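Local structure of extracellular solute-binding protein family 1 (Alicyclobacillus acidocaldarius subsp. acidocaldarius, 4OVJ) at residues 46-51 and 310-315; 108-113 and 316-321. The protein probably binds a solute outside the cell and hands it to an ABC-type importer, as other family 1 extracellular solute-binding proteins do. All blocks are in the same frame, centred on the assembly; numbering follows the deposited sequence. Where two conformers were deposited one is given.

Contact 1 of 2, residues 46-51 and 310-315; sequences KAFEKA and AELFVN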
# COMPACT_ATOMS: atom_id res chain seq x y z
N LYS A 46 -10.19 20.61 -12.90
CA LYS A 46 -10.12 21.52 -14.05
C LYS A 46 -10.29 20.76 -15.36
O LYS A 46 -11.06 21.17 -16.24
CB LYS A 46 -8.81 22.33 -14.06
CG LYS A 46 -8.61 23.20 -15.30
CD LYS A 46 -7.35 24.05 -15.21
CE LYS A 46 -7.31 25.11 -16.31
NZ LYS A 46 -6.04 25.88 -16.26
N ALA A 47 -9.58 19.64 -15.50
CA ALA A 47 -9.67 18.83 -16.70
C ALA A 47 -11.08 18.26 -16.88
O ALA A 47 -11.63 18.26 -18.00
CB ALA A 47 -8.63 17.72 -16.67
N PHE A 48 -11.68 17.81 -15.79
CA PHE A 48 -13.04 17.29 -15.84
C PHE A 48 -14.04 18.34 -16.32
O PHE A 48 -14.89 18.06 -17.17
CB PHE A 48 -13.50 16.78 -14.49
CG PHE A 48 -14.92 16.30 -14.50
CD1 PHE A 48 -15.23 15.08 -15.04
CD2 PHE A 48 -15.94 17.12 -14.06
CE1 PHE A 48 -16.54 14.63 -15.07
CE2 PHE A 48 -17.26 16.69 -14.11
CZ PHE A 48 -17.56 15.44 -14.61
N GLU A 49 -13.98 19.54 -15.73
CA GLU A 49 -14.92 20.60 -16.05
C GLU A 49 -14.83 21.02 -17.53
O GLU A 49 -15.83 21.43 -18.12
CB GLU A 49 -14.77 21.79 -15.09
CG GLU A 49 -15.28 21.47 -13.68
CD GLU A 49 -15.39 22.71 -12.78
OE1 GLU A 49 -14.38 23.43 -12.62
OE2 GLU A 49 -16.50 22.96 -12.23
N LYS A 50 -13.65 20.91 -18.12
CA LYS A 50 -13.47 21.14 -19.55
C LYS A 50 -14.07 20.01 -20.38
O LYS A 50 -14.72 20.24 -21.40
CB LYS A 50 -11.99 21.29 -19.88
CG LYS A 50 -11.70 21.36 -21.37
CD LYS A 50 -10.25 21.75 -21.64
CE LYS A 50 -9.97 21.87 -23.13
NZ LYS A 50 -8.62 22.44 -23.38
N ALA A 51 -13.87 18.77 -19.93
CA ALA A 51 -14.34 17.59 -20.67
C ALA A 51 -15.85 17.39 -20.60
O ALA A 51 -16.46 16.88 -21.55
CB ALA A 51 -13.64 16.35 -20.17
N ALA A 310 -22.44 11.75 -10.91
CA ALA A 310 -21.46 11.39 -9.89
C ALA A 310 -20.61 10.20 -10.37
O ALA A 310 -19.38 10.20 -10.23
CB ALA A 310 -22.13 11.06 -8.57
N GLU A 311 -21.28 9.20 -10.95
CA GLU A 311 -20.59 8.05 -11.52
C GLU A 311 -19.65 8.48 -12.65
O GLU A 311 -18.53 8.01 -12.74
CB GLU A 311 -21.57 7.01 -12.06
CG GLU A 311 -22.41 6.27 -11.02
CD GLU A 311 -23.48 5.37 -11.69
OE1 GLU A 311 -23.32 4.98 -12.88
OE2 GLU A 311 -24.48 5.05 -11.03
N LEU A 312 -20.13 9.37 -13.51
CA LEU A 312 -19.31 9.88 -14.61
C LEU A 312 -18.05 10.60 -14.09
O LEU A 312 -16.96 10.44 -14.64
CB LEU A 312 -20.17 10.80 -15.47
CG LEU A 312 -19.61 11.31 -16.79
CD1 LEU A 312 -20.73 11.91 -17.62
CD2 LEU A 312 -18.54 12.32 -16.47
N PHE A 313 -18.20 11.36 -13.01
CA PHE A 313 -17.06 12.04 -12.40
C PHE A 313 -16.05 11.05 -11.80
O PHE A 313 -14.85 11.13 -12.04
CB PHE A 313 -17.53 13.03 -11.34
CG PHE A 313 -16.42 13.78 -10.67
CD1 PHE A 313 -15.60 14.64 -11.39
CD2 PHE A 313 -16.20 13.64 -9.32
CE1 PHE A 313 -14.58 15.33 -10.76
CE2 PHE A 313 -15.18 14.32 -8.69
CZ PHE A 313 -14.38 15.18 -9.40
N VAL A 314 -16.55 10.09 -11.03
CA VAL A 314 -15.68 9.07 -10.46
C VAL A 314 -14.98 8.28 -11.57
O VAL A 314 -13.78 8.02 -11.49
CB VAL A 314 -16.46 8.15 -9.49
CG1 VAL A 314 -15.64 6.94 -9.10
CG2 VAL A 314 -16.84 8.95 -8.25
N ASN A 315 -15.71 7.94 -12.62
CA ASN A 315 -15.12 7.21 -13.72
C ASN A 315 -14.01 7.99 -14.40
O ASN A 315 -12.99 7.40 -14.78
CB ASN A 315 -16.16 6.85 -14.76
CG ASN A 315 -15.60 5.93 -15.81
OD1 ASN A 315 -15.18 4.81 -15.50
ND2 ASN A 315 -15.52 6.41 -17.04

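Contact 2 of 2, residues 108-113 and 316-321; sequences KGINIS and FLLNNV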
# COMPACT_ATOMS: atom_id res chain seq x y z
N LYS A 108 -23.64 1.57 -13.98
CA LYS A 108 -23.54 1.66 -15.44
C LYS A 108 -22.41 2.58 -15.92
O LYS A 108 -21.78 2.32 -16.94
CB LYS A 108 -24.89 2.11 -16.03
CG LYS A 108 -24.84 2.58 -17.48
CD LYS A 108 -24.28 1.51 -18.42
CE LYS A 108 -23.40 2.08 -19.53
NZ LYS A 108 -22.36 1.10 -19.95
N GLY A 109 -22.16 3.66 -15.19
CA GLY A 109 -21.21 4.67 -15.63
C GLY A 109 -19.76 4.51 -15.20
O GLY A 109 -18.92 5.33 -15.59
N ILE A 110 -19.46 3.49 -14.41
CA ILE A 110 -18.09 3.29 -13.93
C ILE A 110 -17.48 2.06 -14.58
O ILE A 110 -18.00 0.94 -14.46
CB ILE A 110 -18.00 3.18 -12.40
CG1 ILE A 110 -18.69 4.39 -11.73
CG2 ILE A 110 -16.55 3.15 -11.96
CD1 ILE A 110 -18.72 4.34 -10.22
N ASN A 111 -16.38 2.26 -15.29
CA ASN A 111 -15.68 1.16 -15.94
C ASN A 111 -14.69 0.56 -14.95
O ASN A 111 -13.64 1.12 -14.70
CB ASN A 111 -14.96 1.66 -17.19
CG ASN A 111 -14.18 0.58 -17.89
OD1 ASN A 111 -14.33 -0.60 -17.59
ND2 ASN A 111 -13.33 0.98 -18.83
N ILE A 112 -15.06 -0.59 -14.39
CA ILE A 112 -14.19 -1.29 -13.44
C ILE A 112 -13.42 -2.42 -14.09
O ILE A 112 -12.71 -3.14 -13.39
CB ILE A 112 -14.96 -1.80 -12.22
CG1 ILE A 112 -16.06 -2.80 -12.64
CG2 ILE A 112 -15.48 -0.61 -11.43
CD1 ILE A 112 -16.58 -3.67 -11.53
N SER A 113 -13.51 -2.55 -15.41
CA SER A 113 -12.77 -3.59 -16.15
C SER A 113 -11.26 -3.34 -16.12
O SER A 113 -10.47 -4.25 -16.40
CB SER A 113 -13.27 -3.68 -17.60
OG SER A 113 -12.81 -2.58 -18.38
N PHE A 316 -14.21 9.30 -14.54
CA PHE A 316 -13.20 10.20 -15.09
C PHE A 316 -11.93 10.19 -14.24
O PHE A 316 -10.82 10.02 -14.76
CB PHE A 316 -13.75 11.63 -15.19
CG PHE A 316 -12.77 12.62 -15.76
CD1 PHE A 316 -12.71 12.83 -17.13
CD2 PHE A 316 -11.95 13.37 -14.92
CE1 PHE A 316 -11.82 13.75 -17.66
CE2 PHE A 316 -11.06 14.30 -15.45
CZ PHE A 316 -11.00 14.48 -16.82
N LEU A 317 -12.08 10.33 -12.93
CA LEU A 317 -10.93 10.30 -12.03
C LEU A 317 -10.18 8.98 -12.11
O LEU A 317 -8.97 8.96 -12.05
CB LEU A 317 -11.35 10.56 -10.58
CG LEU A 317 -11.92 11.94 -10.30
CD1 LEU A 317 -12.37 12.00 -8.85
CD2 LEU A 317 -10.93 13.05 -10.65
N LEU A 318 -10.91 7.88 -12.25
CA LEU A 318 -10.31 6.57 -12.32
C LEU A 318 -9.64 6.27 -13.64
O LEU A 318 -8.56 5.69 -13.65
CB LEU A 318 -11.36 5.48 -12.05
CG LEU A 318 -11.95 5.43 -10.64
CD1 LEU A 318 -13.19 4.54 -10.65
CD2 LEU A 318 -10.94 4.91 -9.64
N ASN A 319 -10.29 6.63 -14.74
CA ASN A 319 -9.94 6.07 -16.06
C ASN A 319 -9.50 7.05 -17.13
O ASN A 319 -9.02 6.64 -18.19
CB ASN A 319 -11.11 5.25 -16.59
CG ASN A 319 -11.26 3.92 -15.88
OD1 ASN A 319 -10.29 3.18 -15.72
ND2 ASN A 319 -12.47 3.63 -15.43
N ASN A 320 -9.69 8.34 -16.89
CA ASN A 320 -9.36 9.30 -17.92
C ASN A 320 -7.88 9.66 -17.88
O ASN A 320 -7.34 9.89 -16.81
CB ASN A 320 -10.22 10.55 -17.78
CG ASN A 320 -9.97 11.54 -18.89
OD1 ASN A 320 -9.05 12.34 -18.81
ND2 ASN A 320 -10.79 11.48 -19.93
N VAL A 321 -7.23 9.66 -19.05
CA VAL A 321 -5.79 9.94 -19.10
C VAL A 321 -5.45 11.39 -18.73
O VAL A 321 -4.38 11.63 -18.16
CB VAL A 321 -5.17 9.54 -20.47
CG1 VAL A 321 -5.66 10.44 -21.59
CG2 VAL A 321 -3.65 9.55 -20.38

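Contact 1 of 2, residues 46-51 and 310-315
Phe48 and Phe313 bring two helices together, with their CA atoms 7.5 Å apart, the closest backbone approach between 46-51 and 310-315. The two rings form a T-shaped, edge-to-face pair. Phe313 supplies the edge and Phe48 the face. The centroids of the Phe48 and Phe313 rings are 4.8 Å apart and the planes stand at 79°. CD1 of Phe313 sits 3.5 Å above the plane of the Phe48 ring, over its centre, so it lies at similar distances from most of the ring carbons. CD1 of Phe313 comes nearest to CG of Phe48, at 3.6 Å. Phe48 points its CG anti to the backbone N (chi1 177°), which carries the ring out from its own helix toward 310-315. Leu312 meets the same ring from another direction. In the conformer given, one of two deposited, CD2 of Leu312 lies at the ring edge, near its plane, 3.4 Å from CE1 of Phe48; this contact is less certain.

Other residues pack around the pair. Phe48 also packs on Ile55 and Ile57 of strand 55-61, and its ring meets those of Tyr52 and Phe316. Phe313 touches Ile57 too, and makes a further edge-to-face pair with Phe29. Helices 35-51 and 307-319 thus pack together on the sheet of one lobe of the solute-binding fold. An alanine in place of Phe48 would probably leave the edge of Phe313 without its aromatic face and open a gap beside Ile55 and Ile57.

No hydrogen bond or salt bridge crosses between these segments. The join is apolar and aromatic, so the fit probably rests on how the rings interlock.

Contact 2 of 2, residues 108-113 and 316-321
Asn319, in the last turn of helix 307-319, reaches the loop 108-113 through its side-chain amide. ND2 of Asn319 donates to the backbone O of Asn111 at 2.9 Å, with an N-H...O angle of 150°. The donor lies in the carbonyl plane, on a lone pair, and the acceptor is close to the plane of the Asn319 amide. The ND2 of Asn319 also passes 3.6 Å from CB of Asn111. Beside this polar link is an apolar one. CG2 of Ile110 touches CD1 of Leu318 at 3.9 Å, and both side chains also pack on Ile132 of strand 128-144.

The next shell fixes the amide and the loop. OD1 of Asn319 is bonded to Thr114 OG1 and Ser336 OG, while its ND2 also bonds to Asn315 OD1. The amide is therefore held at both ends, which sets which end faces Asn111. The Asn111 side chain turns back on its own loop, with CG anti to the backbone N (chi1 178°). Asn111 OD1 accepts from Ser113 N at 3.0 Å, making an Asx turn. Asn111 OD1 also accepts from Ser113 OG at 2.6 Å. The hydroxyl approaches in the carbonyl plane, on a lone pair; the backbone N comes from above that plane.

Between the two segments, one amide bond and an adjoining apolar patch join helix end and loop. The Asn319 amide links Asn315 of its own helix, Asn111 and Thr114 of the loop, and Ser336.

In the fold
Contacts 1 and 2 use successive parts of helix 307-319, and their centres lie about 10 Å apart. One flank of the helix packs on helix 35-51; another holds the loop 108-113. Their residues also meet directly. Asn315 OD1 is 2.8 Å from Asn111 N, and Glu311 OE1 is 2.9 Å from Gly109 N, both probable hydrogen bonds. On the aromatic side, Phe48 CD1 lies 3.5 Å from Phe316 CG, so the ring of contact 1 also packs on the segment used by contact 2. The helix thus bridges chain regions far apart in sequence, and both contacts belong to the packing of one lobe of the solute-binding fold.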